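Local coordinates for protein probable arabinosyltransferase B (Mycobacterium tuberculosis H37Rv, PDB 7BVF) that polymerises arabinose into the arabinan of the cell-wall arabinogalactan as a membrane-embedded arabinosyltransferase, at residues Leu544-Thr552 and Phe628-Cys639. Numbering follows the deposited sequence.
Sequences LITALCLFT and FLAALFFLLALC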
loop_
_atom_site.group_PDB
_atom_site.type_symbol
_atom_site.label_atom_id
_atom_site.label_comp_id
_atom_site.label_asym_id
_atom_site.label_seq_id
_atom_site.Cartn_x
_atom_site.Cartn_y
_atom_site.Cartn_z
ATOM N N LEU A 544 20.951 -2.570 6.065
ATOM C CA LEU A 544 21.554 -1.777 5.002
ATOM C C LEU A 544 23.073 -1.886 5.023
ATOM O O LEU A 544 23.707 -1.997 3.965
ATOM C CB LEU A 544 21.114 -0.320 5.119
ATOM C CG LEU A 544 19.642 -0.026 4.826
ATOM C CD1 LEU A 544 19.422 1.461 4.638
ATOM C CD2 LEU A 544 19.164 -0.795 3.611
ATOM N N ILE A 545 23.679 -1.859 6.214
ATOM C CA ILE A 545 25.127 -1.981 6.305
ATOM C C ILE A 545 25.598 -3.363 5.882
ATOM O O ILE A 545 26.760 -3.526 5.505
ATOM C CB ILE A 545 25.610 -1.652 7.729
ATOM C CG1 ILE A 545 27.077 -1.228 7.711
ATOM C CG2 ILE A 545 25.427 -2.838 8.648
ATOM C CD1 ILE A 545 27.321 0.090 7.026
ATOM N N THR A 546 24.726 -4.370 5.934
ATOM C CA THR A 546 25.094 -5.693 5.447
ATOM C C THR A 546 24.974 -5.772 3.933
ATOM O O THR A 546 25.864 -6.311 3.265
ATOM C CB THR A 546 24.215 -6.758 6.099
ATOM O OG1 THR A 546 24.456 -6.783 7.511
ATOM C CG2 THR A 546 24.512 -8.127 5.514
ATOM N N ALA A 547 23.885 -5.236 3.380
ATOM C CA ALA A 547 23.697 -5.270 1.934
ATOM C C ALA A 547 24.784 -4.483 1.214
ATOM O O ALA A 547 25.290 -4.922 0.175
ATOM C CB ALA A 547 22.316 -4.732 1.570
ATOM N N LEU A 548 25.163 -3.322 1.753
ATOM C CA LEU A 548 26.187 -2.504 1.109
ATOM C C LEU A 548 27.509 -3.255 1.002
ATOM O O LEU A 548 28.117 -3.316 -0.073
ATOM C CB LEU A 548 26.374 -1.199 1.879
ATOM C CG LEU A 548 27.575 -0.334 1.494
ATOM C CD1 LEU A 548 27.338 0.353 0.165
ATOM C CD2 LEU A 548 27.867 0.684 2.576
ATOM N N CYS A 549 27.965 -3.840 2.110
ATOM C CA CYS A 549 29.232 -4.561 2.101
ATOM C C CYS A 549 29.158 -5.814 1.239
ATOM O O CYS A 549 30.106 -6.124 0.505
ATOM C CB CYS A 549 29.646 -4.908 3.527
ATOM S SG CYS A 549 29.698 -3.495 4.646
ATOM N N LEU A 550 28.043 -6.545 1.308
ATOM C CA LEU A 550 27.899 -7.737 0.483
ATOM C C LEU A 550 27.974 -7.397 -0.997
ATOM O O LEU A 550 28.589 -8.131 -1.777
ATOM C CB LEU A 550 26.581 -8.439 0.798
ATOM C CG LEU A 550 26.138 -9.505 -0.201
ATOM C CD1 LEU A 550 26.943 -10.770 -0.011
ATOM C CD2 LEU A 550 24.655 -9.784 -0.062
ATOM N N PHE A 551 27.361 -6.287 -1.406
ATOM C CA PHE A 551 27.351 -5.943 -2.819
ATOM C C PHE A 551 28.628 -5.256 -3.275
ATOM O O PHE A 551 28.918 -5.271 -4.473
ATOM C CB PHE A 551 26.146 -5.063 -3.138
ATOM C CG PHE A 551 24.866 -5.831 -3.271
ATOM C CD1 PHE A 551 24.809 -6.968 -4.054
ATOM C CD2 PHE A 551 23.726 -5.427 -2.603
ATOM C CE1 PHE A 551 23.639 -7.682 -4.173
ATOM C CE2 PHE A 551 22.552 -6.139 -2.719
ATOM C CZ PHE A 551 22.509 -7.266 -3.503
ATOM N N THR A 552 29.399 -4.657 -2.369
ATOM C CA THR A 552 30.656 -4.058 -2.794
ATOM C C THR A 552 31.831 -5.021 -2.725
ATOM O O THR A 552 32.862 -4.753 -3.346
ATOM C CB THR A 552 30.989 -2.819 -1.961
ATOM O OG1 THR A 552 32.202 -2.239 -2.449
ATOM C CG2 THR A 552 31.209 -3.197 -0.524
ATOM N N PHE A 628 33.163 4.834 -2.509
ATOM C CA PHE A 628 32.640 4.027 -1.408
ATOM C C PHE A 628 32.214 4.899 -0.232
ATOM O O PHE A 628 31.179 4.644 0.397
ATOM C CB PHE A 628 33.674 2.999 -0.960
ATOM C CG PHE A 628 33.190 2.102 0.142
ATOM C CD1 PHE A 628 32.263 1.109 -0.112
ATOM C CD2 PHE A 628 33.655 2.256 1.435
ATOM C CE1 PHE A 628 31.816 0.286 0.897
ATOM C CE2 PHE A 628 33.210 1.436 2.447
ATOM C CZ PHE A 628 32.288 0.451 2.177
ATOM N N LEU A 629 32.996 5.933 0.081
ATOM C CA LEU A 629 32.614 6.844 1.157
ATOM C C LEU A 629 31.304 7.562 0.843
ATOM O O LEU A 629 30.446 7.728 1.723
ATOM C CB LEU A 629 33.735 7.849 1.402
ATOM C CG LEU A 629 33.641 8.697 2.663
ATOM C CD1 LEU A 629 33.740 7.826 3.894
ATOM C CD2 LEU A 629 34.730 9.742 2.659
ATOM N N ALA A 630 31.129 7.997 -0.406
ATOM C CA ALA A 630 29.881 8.645 -0.792
ATOM C C ALA A 630 28.706 7.678 -0.704
ATOM O O ALA A 630 27.594 8.073 -0.333
ATOM C CB ALA A 630 30.000 9.215 -2.201
ATOM N N ALA A 631 28.931 6.406 -1.038
ATOM C CA ALA A 631 27.871 5.415 -0.888
ATOM C C ALA A 631 27.492 5.227 0.576
ATOM O O ALA A 631 26.310 5.079 0.907
ATOM C CB ALA A 631 28.302 4.087 -1.503
ATOM N N LEU A 632 28.485 5.233 1.468
ATOM C CA LEU A 632 28.192 5.154 2.899
ATOM C C LEU A 632 27.359 6.343 3.363
ATOM O O LEU A 632 26.411 6.183 4.141
ATOM C CB LEU A 632 29.488 5.080 3.700
ATOM C CG LEU A 632 29.919 3.709 4.209
ATOM C CD1 LEU A 632 31.283 3.804 4.842
ATOM C CD2 LEU A 632 28.914 3.178 5.202
ATOM N N PHE A 633 27.707 7.546 2.902
ATOM C CA PHE A 633 26.944 8.730 3.295
ATOM C C PHE A 633 25.515 8.675 2.765
ATOM O O PHE A 633 24.574 9.079 3.456
ATOM C CB PHE A 633 27.645 9.992 2.809
ATOM C CG PHE A 633 28.780 10.427 3.681
ATOM C CD1 PHE A 633 28.707 10.283 5.052
ATOM C CD2 PHE A 633 29.919 10.979 3.132
ATOM C CE1 PHE A 633 29.749 10.680 5.856
ATOM C CE2 PHE A 633 30.962 11.378 3.930
ATOM C CZ PHE A 633 30.877 11.229 5.293
ATOM N N PHE A 634 25.334 8.181 1.540
ATOM C CA PHE A 634 23.987 8.015 0.998
ATOM C C PHE A 634 23.183 7.015 1.818
ATOM O O PHE A 634 21.996 7.234 2.092
ATOM C CB PHE A 634 24.070 7.568 -0.460
ATOM C CG PHE A 634 22.737 7.407 -1.126
ATOM C CD1 PHE A 634 22.104 8.488 -1.709
ATOM C CD2 PHE A 634 22.124 6.172 -1.187
ATOM C CE1 PHE A 634 20.885 8.340 -2.327
ATOM C CE2 PHE A 634 20.903 6.020 -1.803
ATOM C CZ PHE A 634 20.283 7.105 -2.374
ATOM N N LEU A 635 23.811 5.908 2.211
ATOM C CA LEU A 635 23.130 4.921 3.042
ATOM C C LEU A 635 22.714 5.518 4.379
ATOM O O LEU A 635 21.614 5.251 4.871
ATOM C CB LEU A 635 24.039 3.709 3.239
ATOM C CG LEU A 635 23.665 2.601 4.217
ATOM C CD1 LEU A 635 24.035 1.273 3.602
ATOM C CD2 LEU A 635 24.378 2.774 5.545
ATOM N N LEU A 636 23.577 6.338 4.980
ATOM C CA LEU A 636 23.217 6.992 6.237
ATOM C C LEU A 636 22.049 7.951 6.050
ATOM O O LEU A 636 21.126 7.991 6.874
ATOM C CB LEU A 636 24.418 7.737 6.807
ATOM C CG LEU A 636 25.343 6.972 7.742
ATOM C CD1 LEU A 636 26.438 7.886 8.236
ATOM C CD2 LEU A 636 24.554 6.419 8.899
ATOM N N ALA A 637 22.079 8.746 4.978
ATOM C CA ALA A 637 20.979 9.667 4.708
ATOM C C ALA A 637 19.670 8.928 4.500
ATOM O O ALA A 637 18.607 9.432 4.873
ATOM C CB ALA A 637 21.297 10.520 3.483
ATOM N N LEU A 638 19.719 7.743 3.898
ATOM C CA LEU A 638 18.504 6.957 3.722
ATOM C C LEU A 638 18.045 6.320 5.026
ATOM O O LEU A 638 16.842 6.151 5.239
ATOM C CB LEU A 638 18.732 5.883 2.660
ATOM C CG LEU A 638 17.517 5.168 2.075
ATOM C CD1 LEU A 638 17.803 4.797 0.640
ATOM C CD2 LEU A 638 17.173 3.927 2.872
ATOM N N CYS A 639 18.983 5.962 5.902
ATOM C CA CYS A 639 18.634 5.312 7.159
ATOM C C CYS A 639 18.033 6.289 8.162
ATOM O O CYS A 639 17.130 5.922 8.920
ATOM C CB CYS A 639 19.873 4.640 7.750
ATOM S SG CYS A 639 19.598 3.795 9.308
#
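Leu-548 is a knob in a hole on the facing helix, set among Phe-628, Ala-631, Leu-632 and Leu-635. Its CG lies anti to the backbone N (chi1 169°), which carries the branch point toward the facing helix; there CD1 turns to the CB of Ala-631, 4.2 Å away, while CD2 meets CD2 of Leu-632 at 3.8 Å, the two side chains crossing at about a right angle. Leu-635 extends the opposite way, its CG likewise anti to N, and lays CD1 against the turn that holds Leu-544 and Leu-548, 3.7 Å from CB of Leu-544 and also touching CB of Leu-548. CD1 of Ile-545 bridges two leucines, 3.9 Å from CD2 of Leu-632 and a little farther from CD2 of Leu-635. Segments 544-552 and 628-639, on helices 537-559 and 622-639 of the GT-C-type membrane domain that are predicted to span the membrane, run nearly antiparallel (156°), their axes 10.9 Å apart at closest approach, and are joined through apolar side chains. Toward one end, Leu-544 reaches past Leu-635 so that its CD1 lies 3.8 Å from CD2 of Leu-638, again nearly perpendicular. At the other, CG2 of Thr-552 approaches CE1 of the Phe-628 ring obliquely at 3.8 Å. Helix 706-727 packs on Leu-632 through Pro-706, and a bound cardiolipin lies about 5 Å from the side chain of Ala-631. Leu-638 also packs on an aromatic side chain of another protein chain.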